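Local coordinates for DNA ligase (Archaeoglobus fulgidus, PDB 3GDE), which seals nicks in double-stranded DNA at the expense of ATP, probably serving replication, recombination and repair, at residues L96-L101 with Y157-I162; P187-R192 with E213-M218; L428-V433 with Y520-P525. All coordinates share one frame; numbering follows the deposited sequence.

Contact 1. Residues L96-L101 with Y157-I162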
loop_
_atom_site.group_PDB
_atom_site.type_symbol
_atom_site.label_atom_id
_atom_site.label_comp_id
_atom_site.label_asym_id
_atom_site.label_seq_id
_atom_site.Cartn_x
_atom_site.Cartn_y
_atom_site.Cartn_z
ATOM N N LEU A 96 -3.582 -15.549 18.529
ATOM C CA LEU A 96 -3.345 -16.656 19.452
ATOM C C LEU A 96 -4.045 -16.457 20.795
ATOM O O LEU A 96 -4.434 -17.423 21.451
ATOM C CB LEU A 96 -1.843 -16.887 19.653
ATOM C CG LEU A 96 -1.030 -17.333 18.430
ATOM C CD1 LEU A 96 0.456 -17.379 18.758
ATOM C CD2 LEU A 96 -1.504 -18.687 17.894
ATOM N N VAL A 97 -4.213 -15.200 21.192
ATOM C CA VAL A 97 -4.967 -14.872 22.390
ATOM C C VAL A 97 -6.459 -15.136 22.185
ATOM O O VAL A 97 -7.104 -15.739 23.047
ATOM C CB VAL A 97 -4.740 -13.411 22.837
ATOM C CG1 VAL A 97 -5.667 -13.048 24.002
ATOM C CG2 VAL A 97 -3.284 -13.204 23.226
ATOM N N ALA A 98 -7.004 -14.667 21.064
ATOM C CA ALA A 98 -8.403 -14.913 20.731
ATOM C C ALA A 98 -8.699 -16.422 20.719
ATOM O O ALA A 98 -9.671 -16.864 21.334
ATOM C CB ALA A 98 -8.767 -14.263 19.403
ATOM N N GLU A 99 -7.837 -17.194 20.055
ATOM C CA GLU A 99 -7.922 -18.649 20.032
ATOM C C GLU A 99 -8.001 -19.260 21.441
ATOM O O GLU A 99 -8.806 -20.152 21.698
ATOM C CB GLU A 99 -6.739 -19.238 19.270
ATOM C CG GLU A 99 -6.786 -20.761 19.120
ATOM C CD GLU A 99 -5.458 -21.363 18.675
ATOM O OE1 GLU A 99 -4.458 -20.622 18.526
ATOM O OE2 GLU A 99 -5.409 -22.590 18.480
ATOM N N GLN A 100 -7.166 -18.753 22.340
ATOM C CA GLN A 100 -7.101 -19.228 23.710
ATOM C C GLN A 100 -8.351 -18.871 24.504
ATOM O O GLN A 100 -8.880 -19.708 25.232
ATOM C CB GLN A 100 -5.837 -18.689 24.401
ATOM C CG GLN A 100 -5.196 -19.686 25.349
ATOM C CD GLN A 100 -5.108 -21.091 24.755
ATOM O OE1 GLN A 100 -4.568 -21.298 23.660
ATOM N NE2 GLN A 100 -5.649 -22.064 25.479
ATOM N N LEU A 101 -8.830 -17.642 24.357
ATOM C CA LEU A 101 -10.058 -17.226 25.044
ATOM C C LEU A 101 -11.298 -18.018 24.605
ATOM O O LEU A 101 -12.119 -18.386 25.431
ATOM C CB LEU A 101 -10.305 -15.721 24.883
ATOM C CG LEU A 101 -9.269 -14.772 25.501
ATOM C CD1 LEU A 101 -9.652 -13.333 25.225
ATOM C CD2 LEU A 101 -9.104 -15.025 27.022
ATOM N N TYR A 157 -7.670 -16.443 13.059
ATOM C CA TYR A 157 -7.511 -15.808 11.737
ATOM C C TYR A 157 -8.488 -14.672 11.448
ATOM O O TYR A 157 -8.212 -13.832 10.615
ATOM C CB TYR A 157 -7.468 -16.845 10.614
ATOM C CG TYR A 157 -6.246 -17.716 10.747
ATOM C CD1 TYR A 157 -4.981 -17.212 10.451
ATOM C CD2 TYR A 157 -6.344 -19.030 11.220
ATOM C CE1 TYR A 157 -3.848 -17.991 10.600
ATOM C CE2 TYR A 157 -5.216 -19.821 11.379
ATOM C CZ TYR A 157 -3.973 -19.294 11.065
ATOM O OH TYR A 157 -2.841 -20.055 11.215
ATOM N N LEU A 158 -9.622 -14.643 12.138
ATOM C CA LEU A 158 -10.520 -13.487 12.074
ATOM C C LEU A 158 -9.801 -12.274 12.642
ATOM O O LEU A 158 -9.844 -11.177 12.074
ATOM C CB LEU A 158 -11.799 -13.742 12.885
ATOM C CG LEU A 158 -13.180 -13.873 12.222
ATOM C CD1 LEU A 158 -13.144 -14.003 10.708
ATOM C CD2 LEU A 158 -14.017 -15.006 12.849
ATOM N N THR A 159 -9.141 -12.491 13.768
ATOM C CA THR A 159 -8.415 -11.446 14.471
ATOM C C THR A 159 -7.229 -10.978 13.623
ATOM O O THR A 159 -7.037 -9.776 13.431
ATOM C CB THR A 159 -7.953 -11.961 15.859
ATOM O OG1 THR A 159 -9.107 -12.317 16.638
ATOM C CG2 THR A 159 -7.131 -10.908 16.616
ATOM N N ARG A 160 -6.463 -11.929 13.094
ATOM C CA ARG A 160 -5.290 -11.619 12.278
ATOM C C ARG A 160 -5.673 -10.918 10.977
ATOM O O ARG A 160 -4.939 -10.055 10.492
ATOM C CB ARG A 160 -4.476 -12.879 11.997
ATOM C CG ARG A 160 -3.734 -13.387 13.225
ATOM C CD ARG A 160 -2.669 -14.383 12.855
ATOM N NE ARG A 160 -2.123 -15.079 14.017
ATOM C CZ ARG A 160 -1.333 -16.147 13.921
ATOM N NH1 ARG A 160 -1.014 -16.627 12.729
ATOM N NH2 ARG A 160 -0.875 -16.747 15.009
ATOM N N LEU A 161 -6.835 -11.284 10.442
ATOM C CA LEU A 161 -7.377 -10.688 9.225
ATOM C C LEU A 161 -7.725 -9.216 9.448
ATOM O O LEU A 161 -7.287 -8.360 8.681
ATOM C CB LEU A 161 -8.593 -11.496 8.730
ATOM C CG LEU A 161 -9.384 -11.094 7.482
ATOM C CD1 LEU A 161 -8.482 -10.825 6.275
ATOM C CD2 LEU A 161 -10.420 -12.178 7.147
ATOM N N ILE A 162 -8.489 -8.929 10.505
ATOM C CA ILE A 162 -8.807 -7.553 10.911
ATOM C C ILE A 162 -7.543 -6.700 11.157
ATOM O O ILE A 162 -7.512 -5.514 10.834
ATOM C CB ILE A 162 -9.711 -7.533 12.174
ATOM C CG1 ILE A 162 -11.092 -8.129 11.860
ATOM C CG2 ILE A 162 -9.840 -6.094 12.753
ATOM C CD1 ILE A 162 -11.875 -8.531 13.078
#

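Contact 2. Residues P187-R192 with E213-M218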
loop_
_atom_site.group_PDB
_atom_site.type_symbol
_atom_site.label_atom_id
_atom_site.label_comp_id
_atom_site.label_asym_id
_atom_site.label_seq_id
_atom_site.Cartn_x
_atom_site.Cartn_y
_atom_site.Cartn_z
ATOM N N PRO A 187 2.160 -16.851 -15.003
ATOM C CA PRO A 187 2.245 -15.930 -13.867
ATOM C C PRO A 187 2.363 -14.460 -14.285
ATOM O O PRO A 187 1.934 -13.584 -13.544
ATOM C CB PRO A 187 3.524 -16.371 -13.144
ATOM C CG PRO A 187 3.740 -17.788 -13.557
ATOM C CD PRO A 187 3.201 -17.898 -14.950
ATOM N N GLU A 188 2.945 -14.212 -15.457
ATOM C CA GLU A 188 3.100 -12.858 -15.995
ATOM C C GLU A 188 1.800 -12.235 -16.452
ATOM O O GLU A 188 1.622 -11.030 -16.338
ATOM C CB GLU A 188 4.090 -12.827 -17.157
ATOM C CG GLU A 188 5.459 -12.356 -16.755
ATOM C CD GLU A 188 6.479 -13.473 -16.723
ATOM O OE1 GLU A 188 6.331 -14.401 -15.884
ATOM O OE2 GLU A 188 7.436 -13.407 -17.539
ATOM N N THR A 189 0.898 -13.050 -16.984
ATOM C CA THR A 189 -0.408 -12.535 -17.359
ATOM C C THR A 189 -1.374 -12.422 -16.175
ATOM O O THR A 189 -2.296 -11.629 -16.237
ATOM C CB THR A 189 -0.985 -13.206 -18.650
ATOM O OG1 THR A 189 -2.363 -13.581 -18.487
ATOM C CG2 THR A 189 -0.172 -14.388 -19.032
ATOM N N VAL A 190 -1.139 -13.173 -15.097
ATOM C CA VAL A 190 -1.883 -12.971 -13.834
ATOM C C VAL A 190 -1.446 -11.630 -13.238
ATOM O O VAL A 190 -2.274 -10.785 -12.876
ATOM C CB VAL A 190 -1.650 -14.128 -12.798
ATOM C CG1 VAL A 190 -2.169 -13.737 -11.402
ATOM C CG2 VAL A 190 -2.313 -15.425 -13.271
ATOM N N GLU A 191 -0.126 -11.466 -13.152
ATOM C CA GLU A 191 0.514 -10.219 -12.785
ATOM C C GLU A 191 -0.034 -9.032 -13.571
ATOM O O GLU A 191 -0.478 -8.057 -12.973
ATOM C CB GLU A 191 2.013 -10.329 -13.036
ATOM C CG GLU A 191 2.753 -9.028 -12.864
ATOM C CD GLU A 191 3.475 -8.974 -11.567
ATOM O OE1 GLU A 191 4.710 -9.194 -11.581
ATOM O OE2 GLU A 191 2.808 -8.735 -10.532
ATOM N N ARG A 192 0.012 -9.119 -14.901
ATOM C CA ARG A 192 -0.467 -8.038 -15.778
ATOM C C ARG A 192 -1.912 -7.644 -15.522
ATOM O O ARG A 192 -2.231 -6.463 -15.498
ATOM C CB ARG A 192 -0.277 -8.397 -17.254
ATOM C CG ARG A 192 0.992 -7.856 -17.859
ATOM C CD ARG A 192 1.071 -8.161 -19.352
ATOM N NE ARG A 192 1.795 -9.411 -19.604
ATOM C CZ ARG A 192 1.263 -10.500 -20.153
ATOM N NH1 ARG A 192 -0.011 -10.508 -20.536
ATOM N NH2 ARG A 192 2.015 -11.585 -20.329
ATOM N N GLU A 213 -6.792 -17.015 -21.506
ATOM C CA GLU A 213 -7.432 -16.181 -22.528
ATOM C C GLU A 213 -8.315 -15.081 -21.939
ATOM O O GLU A 213 -8.329 -13.967 -22.450
ATOM C CB GLU A 213 -8.213 -17.038 -23.539
ATOM C CG GLU A 213 -9.060 -18.167 -22.922
ATOM C CD GLU A 213 -8.366 -19.540 -22.893
ATOM O OE1 GLU A 213 -8.793 -20.431 -23.674
ATOM O OE2 GLU A 213 -7.414 -19.731 -22.089
ATOM N N GLY A 214 -9.038 -15.398 -20.865
ATOM C CA GLY A 214 -9.891 -14.428 -20.179
ATOM C C GLY A 214 -9.096 -13.346 -19.457
ATOM O O GLY A 214 -9.547 -12.206 -19.344
ATOM N N LEU A 215 -7.909 -13.706 -18.977
ATOM C CA LEU A 215 -7.028 -12.757 -18.302
ATOM C C LEU A 215 -6.360 -11.775 -19.273
ATOM O O LEU A 215 -6.194 -10.602 -18.945
ATOM C CB LEU A 215 -5.971 -13.488 -17.476
ATOM C CG LEU A 215 -6.406 -14.223 -16.208
ATOM C CD1 LEU A 215 -5.235 -15.042 -15.696
ATOM C CD2 LEU A 215 -6.916 -13.257 -15.139
ATOM N N ARG A 216 -5.976 -12.262 -20.454
ATOM C CA ARG A 216 -5.377 -11.418 -21.492
ATOM C C ARG A 216 -6.371 -10.390 -21.998
ATOM O O ARG A 216 -5.988 -9.290 -22.363
ATOM C CB ARG A 216 -4.896 -12.258 -22.672
ATOM C CG ARG A 216 -3.615 -13.022 -22.443
ATOM C CD ARG A 216 -3.411 -13.993 -23.599
ATOM N NE ARG A 216 -2.190 -14.786 -23.467
ATOM C CZ ARG A 216 -1.038 -14.513 -24.081
ATOM N NH1 ARG A 216 -0.921 -13.455 -24.884
ATOM N NH2 ARG A 216 0.011 -15.305 -23.890
ATOM N N LYS A 217 -7.645 -10.768 -21.993
ATOM C CA LYS A 217 -8.750 -9.957 -22.497
ATOM C C LYS A 217 -9.179 -8.831 -21.551
ATOM O O LYS A 217 -9.985 -7.975 -21.931
ATOM C CB LYS A 217 -9.953 -10.867 -22.762
ATOM C CG LYS A 217 -10.785 -10.508 -23.987
ATOM C CD LYS A 217 -11.970 -11.475 -24.163
ATOM C CE LYS A 217 -11.508 -12.896 -24.501
ATOM N NZ LYS A 217 -12.650 -13.860 -24.499
ATOM N N MET A 218 -8.670 -8.838 -20.321
ATOM C CA MET A 218 -9.007 -7.781 -19.359
ATOM C C MET A 218 -8.413 -6.427 -19.768
ATOM O O MET A 218 -7.258 -6.335 -20.201
ATOM C CB MET A 218 -8.590 -8.161 -17.936
ATOM C CG MET A 218 -9.281 -9.409 -17.410
ATOM S SD MET A 218 -8.995 -9.746 -15.668
ATOM C CE MET A 218 -10.188 -8.648 -14.908
#

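Contact 3. Residues L428-V433 with Y520-P525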
loop_
_atom_site.group_PDB
_atom_site.type_symbol
_atom_site.label_atom_id
_atom_site.label_comp_id
_atom_site.label_asym_id
_atom_site.label_seq_id
_atom_site.Cartn_x
_atom_site.Cartn_y
_atom_site.Cartn_z
ATOM N N LEU A 428 13.467 6.552 2.286
ATOM C CA LEU A 428 12.813 5.251 2.263
ATOM C C LEU A 428 11.626 5.275 3.178
ATOM O O LEU A 428 11.617 5.986 4.181
ATOM C CB LEU A 428 13.776 4.149 2.710
ATOM C CG LEU A 428 14.880 3.767 1.724
ATOM C CD1 LEU A 428 16.009 3.058 2.468
ATOM C CD2 LEU A 428 14.320 2.919 0.578
ATOM N N ASP A 429 10.604 4.508 2.836
ATOM C CA ASP A 429 9.548 4.308 3.785
ATOM C C ASP A 429 9.556 2.874 4.311
ATOM O O ASP A 429 9.524 1.907 3.543
ATOM C CB ASP A 429 8.223 4.801 3.234
ATOM C CG ASP A 429 7.982 6.288 3.563
ATOM O OD1 ASP A 429 8.228 7.185 2.710
ATOM O OD2 ASP A 429 7.565 6.548 4.719
ATOM N N LEU A 430 9.689 2.775 5.632
ATOM C CA LEU A 430 9.997 1.531 6.300
ATOM C C LEU A 430 9.008 1.291 7.437
ATOM O O LEU A 430 8.547 2.228 8.078
ATOM C CB LEU A 430 11.455 1.540 6.813
ATOM C CG LEU A 430 12.560 1.754 5.757
ATOM C CD1 LEU A 430 13.904 2.151 6.389
ATOM C CD2 LEU A 430 12.728 0.530 4.826
ATOM N N VAL A 431 8.673 0.028 7.662
ATOM C CA VAL A 431 7.717 -0.337 8.708
ATOM C C VAL A 431 8.393 -0.240 10.078
ATOM O O VAL A 431 9.535 -0.648 10.236
ATOM C CB VAL A 431 7.145 -1.781 8.496
ATOM C CG1 VAL A 431 6.043 -2.097 9.536
ATOM C CG2 VAL A 431 6.597 -1.931 7.091
ATOM N N VAL A 432 7.676 0.304 11.054
ATOM C CA VAL A 432 8.143 0.295 12.436
ATOM C C VAL A 432 7.768 -1.030 13.101
ATOM O O VAL A 432 6.604 -1.265 13.457
ATOM C CB VAL A 432 7.570 1.465 13.238
ATOM C CG1 VAL A 432 8.260 1.551 14.615
ATOM C CG2 VAL A 432 7.736 2.741 12.472
ATOM N N VAL A 433 8.756 -1.900 13.239
ATOM C CA VAL A 433 8.538 -3.245 13.782
ATOM C C VAL A 433 8.899 -3.368 15.269
ATOM O O VAL A 433 8.556 -4.357 15.926
ATOM C CB VAL A 433 9.262 -4.328 12.935
ATOM C CG1 VAL A 433 8.661 -4.386 11.529
ATOM C CG2 VAL A 433 10.786 -4.088 12.881
ATOM N N TYR A 520 21.295 -5.919 5.000
ATOM C CA TYR A 520 21.586 -4.493 4.807
ATOM C C TYR A 520 21.367 -3.706 6.083
ATOM O O TYR A 520 20.541 -4.075 6.916
ATOM C CB TYR A 520 20.736 -3.895 3.676
ATOM C CG TYR A 520 21.005 -4.529 2.333
ATOM C CD1 TYR A 520 22.088 -4.129 1.561
ATOM C CD2 TYR A 520 20.189 -5.545 1.844
ATOM C CE1 TYR A 520 22.356 -4.719 0.327
ATOM C CE2 TYR A 520 20.446 -6.147 0.616
ATOM C CZ TYR A 520 21.535 -5.727 -0.139
ATOM O OH TYR A 520 21.800 -6.315 -1.361
ATOM N N ALA A 521 22.116 -2.618 6.229
ATOM C CA ALA A 521 21.961 -1.721 7.366
ATOM C C ALA A 521 22.032 -0.271 6.905
ATOM O O ALA A 521 22.863 0.084 6.061
ATOM C CB ALA A 521 23.023 -2.003 8.416
ATOM N N LEU A 522 21.156 0.563 7.453
ATOM C CA LEU A 522 21.213 1.993 7.183
ATOM C C LEU A 522 22.275 2.651 8.066
ATOM O O LEU A 522 22.323 2.426 9.289
ATOM C CB LEU A 522 19.851 2.659 7.398
ATOM C CG LEU A 522 18.646 2.156 6.593
ATOM C CD1 LEU A 522 17.423 2.990 6.941
ATOM C CD2 LEU A 522 18.905 2.195 5.093
ATOM N N ARG A 523 23.133 3.441 7.422
ATOM C CA ARG A 523 24.137 4.258 8.093
ATOM C C ARG A 523 23.559 5.670 8.249
ATOM O O ARG A 523 23.155 6.300 7.272
ATOM C CB ARG A 523 25.428 4.253 7.267
ATOM C CG ARG A 523 26.607 5.031 7.838
ATOM C CD ARG A 523 27.505 4.179 8.758
ATOM N NE ARG A 523 28.555 4.988 9.379
ATOM C CZ ARG A 523 29.118 4.749 10.565
ATOM N NH1 ARG A 523 28.746 3.708 11.304
ATOM N NH2 ARG A 523 30.064 5.574 11.021
ATOM N N PHE A 524 23.493 6.136 9.492
ATOM C CA PHE A 524 22.901 7.438 9.859
ATOM C C PHE A 524 21.456 7.647 9.391
ATOM O O PHE A 524 21.154 8.645 8.726
ATOM C CB PHE A 524 23.814 8.623 9.468
ATOM C CG PHE A 524 25.221 8.477 9.964
ATOM C CD1 PHE A 524 26.264 8.261 9.074
ATOM C CD2 PHE A 524 25.499 8.508 11.322
ATOM C CE1 PHE A 524 27.575 8.099 9.536
ATOM C CE2 PHE A 524 26.801 8.347 11.787
ATOM C CZ PHE A 524 27.836 8.146 10.890
ATOM N N PRO A 525 20.549 6.726 9.784
ATOM C CA PRO A 525 19.138 6.903 9.467
ATOM C C PRO A 525 18.587 8.096 10.249
ATOM O O PRO A 525 19.025 8.369 11.368
ATOM C CB PRO A 525 18.503 5.592 9.946
ATOM C CG PRO A 525 19.395 5.126 11.028
ATOM C CD PRO A 525 20.778 5.508 10.588
#

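Contact 1. Residues L96-L101 with Y157-I162
Ala98 and Thr159 mark the closest backbone approach between two helices of the helical DNA-binding region at the N terminus, helix 94-108 and helix 152-162. The CA atoms of Ala98 and Thr159 lie 7.2 Å apart, and both side chains set out into the interface. The methyl CB of Ala98 meets OG1 of Thr159 at 3.4 Å, a van der Waals contact of a methyl against an oxygen. With so small a side chain on one side, the helices can come this close.

The second touching pair sits toward the start of segment 96-101. The Arg160 chain, extended from CG to NE, carries its charged end to the neighbouring helix, where it crosses Leu96 at an angle and sets NH2 against the branch point and one methyl. The guanidinium presents an edge: NH2 of Arg160 is 3.5 Å from Leu96 CG, which lies near the guanidinium plane, and 3.5 Å from Leu96 CD2. Leu96 CD1 is farther, 4.0 Å from NH2 of Arg160. Together the two pairs bury 137 Å².

In the next shell, Arg160 is gripped by salt bridges from NE to Asp93 OD2 and from NH1 to Glu17 OE2, with Met166 O as a further acceptor for NH1. Asp93 OD2 also accepts the backbone N of Leu96, so one carboxylate oxygen positions both members of the pair. Such a polar setting probably keeps the buried arginine charged.

Thr159 is held from two helices. With OG1 anti to the carbonyl carbon (chi1 -61°), its hydroxyl lies beside the backbone N, hydrogen-bonded both to Ala155 O of its own helix and to Tyr147 OH of helix 135-149.

Contact 2. Residues P187-R192 with E213-M218
Thr189 faces Leu215 and Arg216 where the first turns of helix 187-197 pack against the C-terminal part of helix 200-216, a helix-helix contact in an all-helical part of the chain. The backbone carbonyls of the two segments point broadly the same way, so locally the helices run in the same sense. Leu215 also touches Val203 and Val206 within the range 200-216, which therefore cannot be one straight rod.

Along segment 187-192, Thr189 is the first residue to reach across. The CA atoms of Thr189 and Arg216 lie 6.6 Å apart, and the threonine side chain sets out toward the other helix. OG1 of Thr189 is 3.7 Å from Leu215 CB and 4.2 Å from Arg216 CG, so the hydroxyl meets the aliphatic roots of both side chains. A chi1 of 134° lies far from a staggered value and turns OG1 toward OE1 of Glu212, just before the second segment, to which it makes a weak hydrogen bond. That oxygen of Glu212 is also the salt-bridge partner of Arg216 NE.

Val190, the next residue, has its CB pointing away from segment 213-218, yet a branch still makes contact. Val190 and Leu215 both touch Val203 and Ala185 as well, so the pair belongs to a small hydrophobic cluster. The meeting itself is between branch ends, CG2 of Val190 lying 3.8 Å from CD1 of Leu215.

Contact 3. Residues L428-V433 with Y520-P525
Leu428, Leu430 and Leu522 share one torsional pattern: CG anti to the carbonyl carbon and beside the backbone N (chi1 -73°, -58° and -58°). Because all three side chains set out across the gap, this common setting sends their methyl groups to a shared meeting place. Leu430 and Leu522 come tip to tip, CD1 of Leu430 lying 3.7 Å from CD1 of Leu522. Leu428 crosses Leu522 obliquely, and CD1 of Leu428 is 4.0 Å from CD2 of Leu522. Each methyl of Leu522 is thus assigned to a different leucine of strand 428-437.

The backbones themselves stay well separated. Their nearest CA atoms, those of Leu428 and Pro525, are 9.7 Å apart, too far for strand pairing, and the contact is made by side chains alone, burying 93 Å². Leu522 also touches Val505 and Ile510, while Leu428 touches Tyr507 and Leu548, the last on helix 542-550, a third element of this apolar core. The leucines thereby join the two-stranded sheet of 509-512 and 520-523 to the curled antiparallel sheet of the C-terminal OB-fold domain of this ATP-dependent DNA ligase family.

From the N terminus, contact 1 closes first, its 55 intervening residues being mostly helical and belonging to the DNA-binding region. Contact 2 follows with a shorter loop of 20 residues, almost all helix. The chain then runs through the adenylation domain before segment 428-433 opens contact 3, whose loop of 86 residues, richer in strand than helix, closes within the OB-fold domain. The three loops lie in series: none contains or crosses another. Centres of contacts 1 and 3 are about 30 Å apart, and contact 2 lies about 35 Å from either. Nearest atoms remain at least about 14 Å apart, so each contact ties its own region internally.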